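Long-range contacts in prepilin-like protein (Thermus thermophilus, PDB 6QVF), which is a competence-associated type IV pilin that probably acts as a DNA receptor at the pilus tip during natural transformation: residues B[40-44]-B[55-61]; B[113-117]-B[156-161]; B[10-15]-B[126-132]. The contacts are given in a common frame with arbitrary orientation. Residue numbers count along the deposited sequence, not the author numbering.

Interaction 1: residues B[40-44]-B[55-61]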
loop_
_atom_site.group_PDB
_atom_site.type_symbol
_atom_site.label_atom_id
_atom_site.label_comp_id
_atom_site.label_asym_id
_atom_site.label_seq_id
_atom_site.Cartn_x
_atom_site.Cartn_y
_atom_site.Cartn_z
ATOM N N PRO B 40 -23.496 -21.724 -8.370
ATOM C CA PRO B 40 -22.531 -21.305 -9.386
ATOM C C PRO B 40 -21.274 -20.685 -8.771
ATOM O O PRO B 40 -20.269 -20.542 -9.490
ATOM C CB PRO B 40 -23.284 -20.253 -10.206
ATOM C CG PRO B 40 -24.309 -19.693 -9.223
ATOM C CD PRO B 40 -24.694 -20.869 -8.350
ATOM N N TYR B 41 -21.327 -20.381 -7.456
ATOM C CA TYR B 41 -20.209 -19.687 -6.791
ATOM C C TYR B 41 -19.363 -20.624 -5.936
ATOM O O TYR B 41 -18.486 -20.183 -5.201
ATOM C CB TYR B 41 -20.743 -18.516 -5.966
ATOM C CG TYR B 41 -21.715 -17.641 -6.695
ATOM C CD1 TYR B 41 -21.412 -17.101 -7.937
ATOM C CD2 TYR B 41 -22.922 -17.304 -6.129
ATOM C CE1 TYR B 41 -22.291 -16.281 -8.608
ATOM C CE2 TYR B 41 -23.805 -16.463 -6.777
ATOM C CZ TYR B 41 -23.504 -15.979 -8.032
ATOM O OH TYR B 41 -24.363 -15.178 -8.711
ATOM N N LYS B 42 -19.614 -21.931 -6.030
ATOM C CA LYS B 42 -18.847 -22.884 -5.264
ATOM C C LYS B 42 -17.369 -22.849 -5.669
ATOM O O LYS B 42 -17.050 -22.711 -6.851
ATOM C CB LYS B 42 -19.430 -24.294 -5.405
ATOM C CG LYS B 42 -19.155 -24.986 -6.735
ATOM C CD LYS B 42 -19.966 -26.253 -6.908
ATOM C CE LYS B 42 -19.450 -27.166 -8.006
ATOM N NZ LYS B 42 -19.417 -26.488 -9.311
ATOM N N ASP B 43 -16.471 -22.943 -4.667
ATOM C CA ASP B 43 -15.028 -22.967 -4.913
ATOM C C ASP B 43 -14.386 -24.265 -4.419
ATOM O O ASP B 43 -13.592 -24.863 -5.128
ATOM C CB ASP B 43 -14.383 -21.717 -4.320
ATOM C CG ASP B 43 -14.772 -20.467 -5.102
ATOM O OD1 ASP B 43 -14.659 -20.501 -6.355
ATOM O OD2 ASP B 43 -15.190 -19.472 -4.471
ATOM N N ALA B 44 -14.659 -24.670 -3.183
ATOM C CA ALA B 44 -14.050 -25.875 -2.660
ATOM C C ALA B 44 -15.085 -26.637 -1.843
ATOM O O ALA B 44 -15.869 -26.042 -1.105
ATOM C CB ALA B 44 -12.853 -25.556 -1.807
ATOM N N TRP B 55 -20.280 -26.579 -0.040
ATOM C CA TRP B 55 -19.031 -26.062 -0.522
ATOM C C TRP B 55 -18.772 -24.717 0.148
ATOM O O TRP B 55 -19.683 -24.033 0.570
ATOM C CB TRP B 55 -19.087 -25.848 -2.047
ATOM C CG TRP B 55 -19.081 -27.108 -2.866
ATOM C CD1 TRP B 55 -19.940 -28.169 -2.766
ATOM C CD2 TRP B 55 -18.107 -27.473 -3.866
ATOM N NE1 TRP B 55 -19.572 -29.148 -3.647
ATOM C CE2 TRP B 55 -18.456 -28.759 -4.334
ATOM C CE3 TRP B 55 -17.002 -26.830 -4.443
ATOM C CZ2 TRP B 55 -17.729 -29.413 -5.325
ATOM C CZ3 TRP B 55 -16.271 -27.491 -5.399
ATOM C CH2 TRP B 55 -16.650 -28.751 -5.857
ATOM N N ARG B 56 -17.502 -24.337 0.183
ATOM C CA ARG B 56 -17.148 -22.962 0.534
ATOM C C ARG B 56 -16.986 -22.151 -0.765
ATOM O O ARG B 56 -16.487 -22.670 -1.765
ATOM C CB ARG B 56 -15.877 -22.982 1.383
ATOM C CG ARG B 56 -15.501 -21.611 1.946
ATOM C CD ARG B 56 -14.438 -21.776 3.009
ATOM N NE ARG B 56 -15.031 -22.325 4.231
ATOM C CZ ARG B 56 -14.789 -23.507 4.783
ATOM N NH1 ARG B 56 -14.089 -24.450 4.168
ATOM N NH2 ARG B 56 -15.290 -23.745 5.979
ATOM N N SER B 57 -17.417 -20.885 -0.701
ATOM C CA SER B 57 -17.331 -19.906 -1.745
ATOM C C SER B 57 -16.534 -18.729 -1.208
ATOM O O SER B 57 -16.866 -18.174 -0.141
ATOM C CB SER B 57 -18.701 -19.472 -2.177
ATOM O OG SER B 57 -18.671 -18.501 -3.228
ATOM N N PHE B 58 -15.496 -18.340 -1.961
ATOM C CA PHE B 58 -14.648 -17.213 -1.553
ATOM C C PHE B 58 -14.944 -15.975 -2.399
ATOM O O PHE B 58 -14.805 -16.011 -3.607
ATOM C CB PHE B 58 -13.167 -17.560 -1.708
ATOM C CG PHE B 58 -12.714 -18.727 -0.876
ATOM C CD1 PHE B 58 -12.466 -18.559 0.462
ATOM C CD2 PHE B 58 -12.569 -19.998 -1.408
ATOM C CE1 PHE B 58 -12.043 -19.608 1.247
ATOM C CE2 PHE B 58 -12.166 -21.056 -0.605
ATOM C CZ PHE B 58 -11.913 -20.853 0.720
ATOM N N TYR B 59 -15.304 -14.889 -1.730
ATOM C CA TYR B 59 -15.524 -13.632 -2.427
ATOM C C TYR B 59 -14.228 -13.149 -3.096
ATOM O O TYR B 59 -14.292 -12.305 -3.986
ATOM C CB TYR B 59 -16.095 -12.571 -1.488
ATOM C CG TYR B 59 -17.575 -12.692 -1.243
ATOM C CD1 TYR B 59 -18.095 -13.781 -0.561
ATOM C CD2 TYR B 59 -18.469 -11.801 -1.793
ATOM C CE1 TYR B 59 -19.460 -13.911 -0.337
ATOM C CE2 TYR B 59 -19.834 -11.899 -1.556
ATOM C CZ TYR B 59 -20.339 -12.984 -0.861
ATOM O OH TYR B 59 -21.689 -13.126 -0.659
ATOM N N PHE B 60 -13.082 -13.614 -2.606
ATOM C CA PHE B 60 -11.799 -13.280 -3.232
ATOM C C PHE B 60 -11.911 -13.463 -4.752
ATOM O O PHE B 60 -11.432 -12.639 -5.549
ATOM C CB PHE B 60 -10.677 -14.122 -2.636
ATOM C CG PHE B 60 -9.340 -13.834 -3.247
ATOM C CD1 PHE B 60 -8.972 -14.406 -4.460
ATOM C CD2 PHE B 60 -8.492 -12.932 -2.634
ATOM C CE1 PHE B 60 -7.754 -14.079 -5.046
ATOM C CE2 PHE B 60 -7.249 -12.660 -3.203
ATOM C CZ PHE B 60 -6.899 -13.219 -4.398
ATOM N N VAL B 61 -12.501 -14.586 -5.159
ATOM C CA VAL B 61 -12.619 -14.903 -6.594
ATOM C C VAL B 61 -13.452 -13.850 -7.317
ATOM O O VAL B 61 -13.083 -13.386 -8.405
ATOM C CB VAL B 61 -13.213 -16.308 -6.786
ATOM C CG1 VAL B 61 -13.403 -16.669 -8.255
ATOM C CG2 VAL B 61 -12.381 -17.358 -6.078
#
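A classic beta bulge marks this contact: Asp43 and Ala44 both face Arg56, and both give their amides to its carbonyl. Asp43 N lies 2.9 Å and Ala44 N 3.1 Å from Arg56 O. Arg56 N returns a bond to Ala44 O at 2.7 Å, which makes Ala44 and Arg56 an antiparallel hydrogen-bonded pair. Asp43 OD2 accepts from Phe58 N, two residues beyond Arg56, at 2.8 Å. OD1 forms a salt bridge with Arg78, so the carboxylate joins the strand to a distant loop. Ser57 OG donates to Tyr41 O at 2.6 Å.

At the Trp55 end, the aliphatic part of Lys42 lies over one face of the indole. This is a CH-pi contact, with Lys42 CD 3.8 Å from the centroid of the Trp55 six-membered ring. The ammonium is farther off and adds at most a weak cation-pi attraction. Trp55 NE1 is bonded to the carbonyl of Pro51.

The contact pairs the start of strand 44-45 with strand 55-58. The latter is the middle strand of a small antiparallel sheet: its other side pairs with strand 32-35, and its end runs directly into helix 59-66.

Interaction 2: residues B[113-117]-B[156-161]; sequences LGEGV and PPPGGG
Two type II beta turns meet here, one from Gly114 to Val117 and one from Pro157 to Gly160. Val117 N bonds to Gly114 O at 3.1 Å, and Gly160 N to Pro157 O at 2.8 Å. The second residues are Glu115 at -57/122° and Pro158 at -50/130°. The third position of each turn is a glycine with positive phi: Gly116 at 66/30° and Gly159 at 80/4°. Nearest CA atoms are Glu115 to Gly161, 5.0 Å, and Gly116 to Pro156, 6.3 Å.

Glu115 spans the gap, with chi1 at -147°, between rotamer wells, chi2 t and chi3 76°. The one direct hydrogen bond between the segments runs from Gly159 N to Glu115 OE2, 2.9 Å. Water 1 donates to Glu115 OE2 at 2.8 Å and accepts from Gly161 N at 2.9 Å. Water 2 donates to Glu115 OE1 at 2.6 Å and to Pro156 O at 2.7 Å.

Van der Waals contact is slight. Glu115 CG touches Pro156 CG at 3.7 Å, and Gly116 CA lies 3.9 Å from Pro156 CD.

The turn between short helix 111-114 and strand 117-125 thus meets the proline- and glycine-rich C-terminal region. A single carboxylate, partly through water, satisfies main-chain groups of an irregular segment.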
loop_
_atom_site.group_PDB
_atom_site.type_symbol
_atom_site.label_atom_id
_atom_site.label_comp_id
_atom_site.label_asym_id
_atom_site.label_seq_id
_atom_site.Cartn_x
_atom_site.Cartn_y
_atom_site.Cartn_z
ATOM N N LEU B 113 2.864 -11.823 -12.296
ATOM C CA LEU B 113 3.154 -11.212 -10.995
ATOM C C LEU B 113 1.859 -11.030 -10.170
ATOM O O LEU B 113 1.838 -11.133 -8.927
ATOM C CB LEU B 113 3.802 -9.847 -11.223
ATOM C CG LEU B 113 5.219 -9.652 -10.685
ATOM C CD1 LEU B 113 5.563 -8.187 -10.697
ATOM C CD2 LEU B 113 5.378 -10.196 -9.291
ATOM N N GLY B 114 0.766 -10.748 -10.870
ATOM C CA GLY B 114 -0.494 -10.397 -10.248
ATOM C C GLY B 114 -1.409 -11.586 -9.963
ATOM O O GLY B 114 -2.486 -11.402 -9.420
ATOM N N GLU B 115 -1.043 -12.796 -10.368
ATOM C CA GLU B 115 -1.859 -13.955 -10.224
ATOM C C GLU B 115 -2.235 -14.195 -8.762
ATOM O O GLU B 115 -1.330 -14.358 -7.896
ATOM C CB GLU B 115 -1.025 -15.138 -10.693
ATOM C CG GLU B 115 -1.790 -16.226 -11.347
ATOM C CD GLU B 115 -0.857 -17.226 -12.020
ATOM O OE1 GLU B 115 -0.262 -18.030 -11.310
ATOM O OE2 GLU B 115 -0.697 -17.171 -13.235
ATOM N N GLY B 116 -3.544 -14.242 -8.476
ATOM C CA GLY B 116 -4.057 -14.493 -7.133
ATOM C C GLY B 116 -3.747 -13.399 -6.111
ATOM O O GLY B 116 -3.637 -13.680 -4.891
ATOM N N VAL B 117 -3.633 -12.159 -6.593
ATOM C CA VAL B 117 -3.412 -11.011 -5.746
ATOM C C VAL B 117 -4.531 -9.989 -5.957
ATOM O O VAL B 117 -4.865 -9.587 -7.103
ATOM C CB VAL B 117 -2.033 -10.375 -6.014
ATOM C CG1 VAL B 117 -1.822 -9.142 -5.133
ATOM C CG2 VAL B 117 -0.918 -11.379 -5.875
ATOM N N PRO B 156 -5.819 -19.276 -8.574
ATOM C CA PRO B 156 -5.981 -19.742 -9.945
ATOM C C PRO B 156 -4.870 -20.721 -10.289
ATOM O O PRO B 156 -3.808 -20.724 -9.677
ATOM C CB PRO B 156 -5.859 -18.473 -10.762
ATOM C CG PRO B 156 -4.895 -17.638 -9.957
ATOM C CD PRO B 156 -5.214 -17.932 -8.495
ATOM N N PRO B 157 -5.064 -21.564 -11.318
ATOM C CA PRO B 157 -3.961 -22.358 -11.834
ATOM C C PRO B 157 -2.970 -21.419 -12.502
ATOM O O PRO B 157 -3.305 -20.290 -12.865
ATOM C CB PRO B 157 -4.625 -23.286 -12.847
ATOM C CG PRO B 157 -5.795 -22.476 -13.333
ATOM C CD PRO B 157 -6.282 -21.681 -12.123
ATOM N N PRO B 158 -1.719 -21.863 -12.710
ATOM C CA PRO B 158 -0.772 -21.058 -13.474
ATOM C C PRO B 158 -1.380 -20.593 -14.808
ATOM O O PRO B 158 -1.950 -21.362 -15.539
ATOM C CB PRO B 158 0.430 -21.988 -13.671
ATOM C CG PRO B 158 0.307 -23.010 -12.575
ATOM C CD PRO B 158 -1.167 -23.147 -12.249
ATOM N N GLY B 159 -1.274 -19.293 -15.085
ATOM C CA GLY B 159 -1.814 -18.721 -16.293
ATOM C C GLY B 159 -3.308 -18.448 -16.258
ATOM O O GLY B 159 -3.896 -17.979 -17.266
ATOM N N GLY B 160 -3.938 -18.693 -15.108
ATOM C CA GLY B 160 -5.386 -18.561 -14.971
ATOM C C GLY B 160 -5.879 -17.306 -14.258
ATOM O O GLY B 160 -7.060 -17.212 -13.876
ATOM N N GLY B 161 -5.013 -16.306 -14.104
ATOM C CA GLY B 161 -5.438 -15.027 -13.540
ATOM C C GLY B 161 -5.868 -14.038 -14.614
ATOM O O GLY B 161 -6.235 -14.383 -15.743
HETATM O O HOH W 1 -2.292 -15.568 -14.873
HETATM O O HOH W 2 -1.449 -19.420 -9.524
#

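Interaction 3: residues B[10-15]-B[126-132]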
loop_
_atom_site.group_PDB
_atom_site.type_symbol
_atom_site.label_atom_id
_atom_site.label_comp_id
_atom_site.label_asym_id
_atom_site.label_seq_id
_atom_site.Cartn_x
_atom_site.Cartn_y
_atom_site.Cartn_z
ATOM N N PHE B 10 -6.014 16.858 12.368
ATOM C CA PHE B 10 -6.743 16.544 11.140
ATOM C C PHE B 10 -6.072 15.360 10.430
ATOM O O PHE B 10 -6.748 14.487 9.874
ATOM C CB PHE B 10 -6.803 17.735 10.189
ATOM C CG PHE B 10 -7.527 18.937 10.736
ATOM C CD1 PHE B 10 -8.642 18.785 11.544
ATOM C CD2 PHE B 10 -7.101 20.213 10.423
ATOM C CE1 PHE B 10 -9.305 19.896 12.045
ATOM C CE2 PHE B 10 -7.759 21.316 10.927
ATOM C CZ PHE B 10 -8.858 21.157 11.735
ATOM N N ALA B 11 -4.741 15.314 10.465
ATOM C CA ALA B 11 -4.031 14.170 9.818
ATOM C C ALA B 11 -4.307 12.860 10.563
ATOM O O ALA B 11 -4.497 11.803 9.960
ATOM C CB ALA B 11 -2.552 14.412 9.784
ATOM N N THR B 12 -4.347 12.918 11.889
ATOM C CA THR B 12 -4.670 11.761 12.702
ATOM C C THR B 12 -6.087 11.271 12.377
ATOM O O THR B 12 -6.332 10.072 12.228
ATOM C CB THR B 12 -4.583 12.112 14.193
ATOM O OG1 THR B 12 -3.216 12.339 14.529
ATOM C CG2 THR B 12 -5.131 11.013 15.072
ATOM N N ASP B 13 -7.020 12.206 12.249
ATOM C CA ASP B 13 -8.417 11.899 11.916
ATOM C C ASP B 13 -8.538 11.286 10.509
ATOM O O ASP B 13 -9.288 10.326 10.292
ATOM C CB ASP B 13 -9.299 13.133 12.016
ATOM C CG ASP B 13 -9.406 13.685 13.425
ATOM O OD1 ASP B 13 -9.065 12.948 14.396
ATOM O OD2 ASP B 13 -9.824 14.858 13.533
ATOM N N ALA B 14 -7.808 11.849 9.554
ATOM C CA ALA B 14 -7.795 11.352 8.177
ATOM C C ALA B 14 -7.270 9.924 8.176
ATOM O O ALA B 14 -7.824 9.052 7.468
ATOM C CB ALA B 14 -6.946 12.241 7.301
ATOM N N LYS B 15 -6.206 9.684 8.957
ATOM C CA LYS B 15 -5.671 8.316 9.016
ATOM C C LYS B 15 -6.705 7.349 9.584
ATOM O O LYS B 15 -6.849 6.191 9.088
ATOM C CB LYS B 15 -4.380 8.215 9.840
ATOM C CG LYS B 15 -3.657 6.916 9.554
ATOM C CD LYS B 15 -3.003 6.298 10.673
ATOM C CE LYS B 15 -2.075 7.191 11.449
ATOM N NZ LYS B 15 -1.797 6.540 12.755
ATOM N N HIS B 126 -8.837 15.016 4.044
ATOM C CA HIS B 126 -9.476 15.870 5.049
ATOM C C HIS B 126 -9.862 17.179 4.392
ATOM O O HIS B 126 -9.092 17.730 3.608
ATOM C CB HIS B 126 -8.550 16.147 6.228
ATOM C CG HIS B 126 -9.280 16.571 7.448
ATOM N ND1 HIS B 126 -9.789 17.860 7.615
ATOM C CD2 HIS B 126 -9.593 15.871 8.562
ATOM C CE1 HIS B 126 -10.382 17.909 8.785
ATOM N NE2 HIS B 126 -10.259 16.718 9.404
ATOM N N PRO B 127 -11.080 17.688 4.674
ATOM C CA PRO B 127 -11.506 18.971 4.122
ATOM C C PRO B 127 -10.559 20.126 4.479
ATOM O O PRO B 127 -10.494 21.107 3.747
ATOM C CB PRO B 127 -12.890 19.211 4.737
ATOM C CG PRO B 127 -13.353 17.855 5.212
ATOM C CD PRO B 127 -12.125 17.008 5.453
ATOM N N ARG B 128 -9.820 20.005 5.586
ATOM C CA ARG B 128 -8.901 21.058 5.974
ATOM C C ARG B 128 -7.480 20.816 5.438
ATOM O O ARG B 128 -6.574 21.549 5.812
ATOM C CB ARG B 128 -8.915 21.161 7.497
ATOM C CG ARG B 128 -10.265 21.579 8.072
ATOM C CD ARG B 128 -10.653 22.977 7.631
ATOM N NE ARG B 128 -9.782 23.931 8.282
ATOM C CZ ARG B 128 -9.881 24.246 9.559
ATOM N NH1 ARG B 128 -10.792 23.664 10.326
ATOM N NH2 ARG B 128 -9.076 25.153 10.060
ATOM N N GLY B 129 -7.275 19.758 4.631
ATOM C CA GLY B 129 -6.013 19.614 3.890
ATOM C C GLY B 129 -5.401 18.212 3.937
ATOM O O GLY B 129 -5.098 17.639 2.882
ATOM N N PRO B 130 -5.059 17.686 5.132
ATOM C CA PRO B 130 -4.289 16.435 5.213
ATOM C C PRO B 130 -4.901 15.254 4.464
ATOM O O PRO B 130 -6.112 14.975 4.564
ATOM C CB PRO B 130 -4.158 16.158 6.709
ATOM C CG PRO B 130 -4.274 17.549 7.336
ATOM C CD PRO B 130 -5.257 18.300 6.456
ATOM N N LYS B 131 -4.025 14.575 3.729
ATOM C CA LYS B 131 -4.371 13.369 2.964
ATOM C C LYS B 131 -3.614 12.184 3.555
ATOM O O LYS B 131 -2.437 12.308 3.983
ATOM C CB LYS B 131 -3.984 13.522 1.495
ATOM C CG LYS B 131 -4.803 14.554 0.732
ATOM C CD LYS B 131 -4.278 14.848 -0.660
ATOM C CE LYS B 131 -4.195 13.624 -1.536
ATOM N NZ LYS B 131 -2.904 12.923 -1.308
ATOM N N VAL B 132 -4.275 11.025 3.549
ATOM C CA VAL B 132 -3.626 9.778 3.961
ATOM C C VAL B 132 -4.010 8.662 2.987
ATOM O O VAL B 132 -5.216 8.454 2.710
ATOM C CB VAL B 132 -3.989 9.364 5.391
ATOM C CG1 VAL B 132 -3.396 8.004 5.743
ATOM C CG2 VAL B 132 -3.542 10.412 6.411
HETATM O O HOH W 3 -11.489 15.981 11.780
#
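Phe10 is the main bump on the helix, and its side chain settles between His126, Arg128 and Pro130. Phe10 CB sits over the imidazole face, 3.6 Å from the centroid of the His126 ring. The two rings meet obliquely. Arg128 CB covers one face of the Phe10 ring, 4.0 Å from its centroid, and Pro130 CG packs on Phe10 CB at 3.8 Å. The hollow is formed around a type I turn, closed by Gly129 N to His126 O at 2.9 Å; Arg128 N also bonds to His126 ND1 at 3.0 Å.

Val132 is the bump from the strand. Its CG2 fills a hollow made by Ala11 O (3.9 Å), Ala14 CB (4.0 Å) and Lys15 N (3.8 Å). Small Ala11 allows close approach, its CA 3.7 Å from Pro130 CB.

The long helix of the pilin fold is thus seated on the sheet hairpin by shape, through apolar and CH-pi contact. Polar contact is left to one water, 2.7 Å from Asp13 OD2 and 2.8 Å from His126 NE2.

All three contacts are partly buried, but interaction 1 has no exposed touching residue, while interactions 2 and 3 each have two. Interaction 1 joins edge strand 44-45 to the middle strand of the small sheet, mainly by main-chain bonding. Interaction 2 joins a turn after helix 111-114 to a C-terminal loop through a carboxylate and waters, and buries the least surface. Interaction 3 seats the long helix on the four-stranded sheet by side-chain packing, near the second subunit. Centres of interactions 1 and 2 lie about 14 Å from the chain's centre; they touch where Phe60 CZ packs on Gly116 O at 3.3 Å. Interaction 3, centred about 25 Å out, lies on the opposite side.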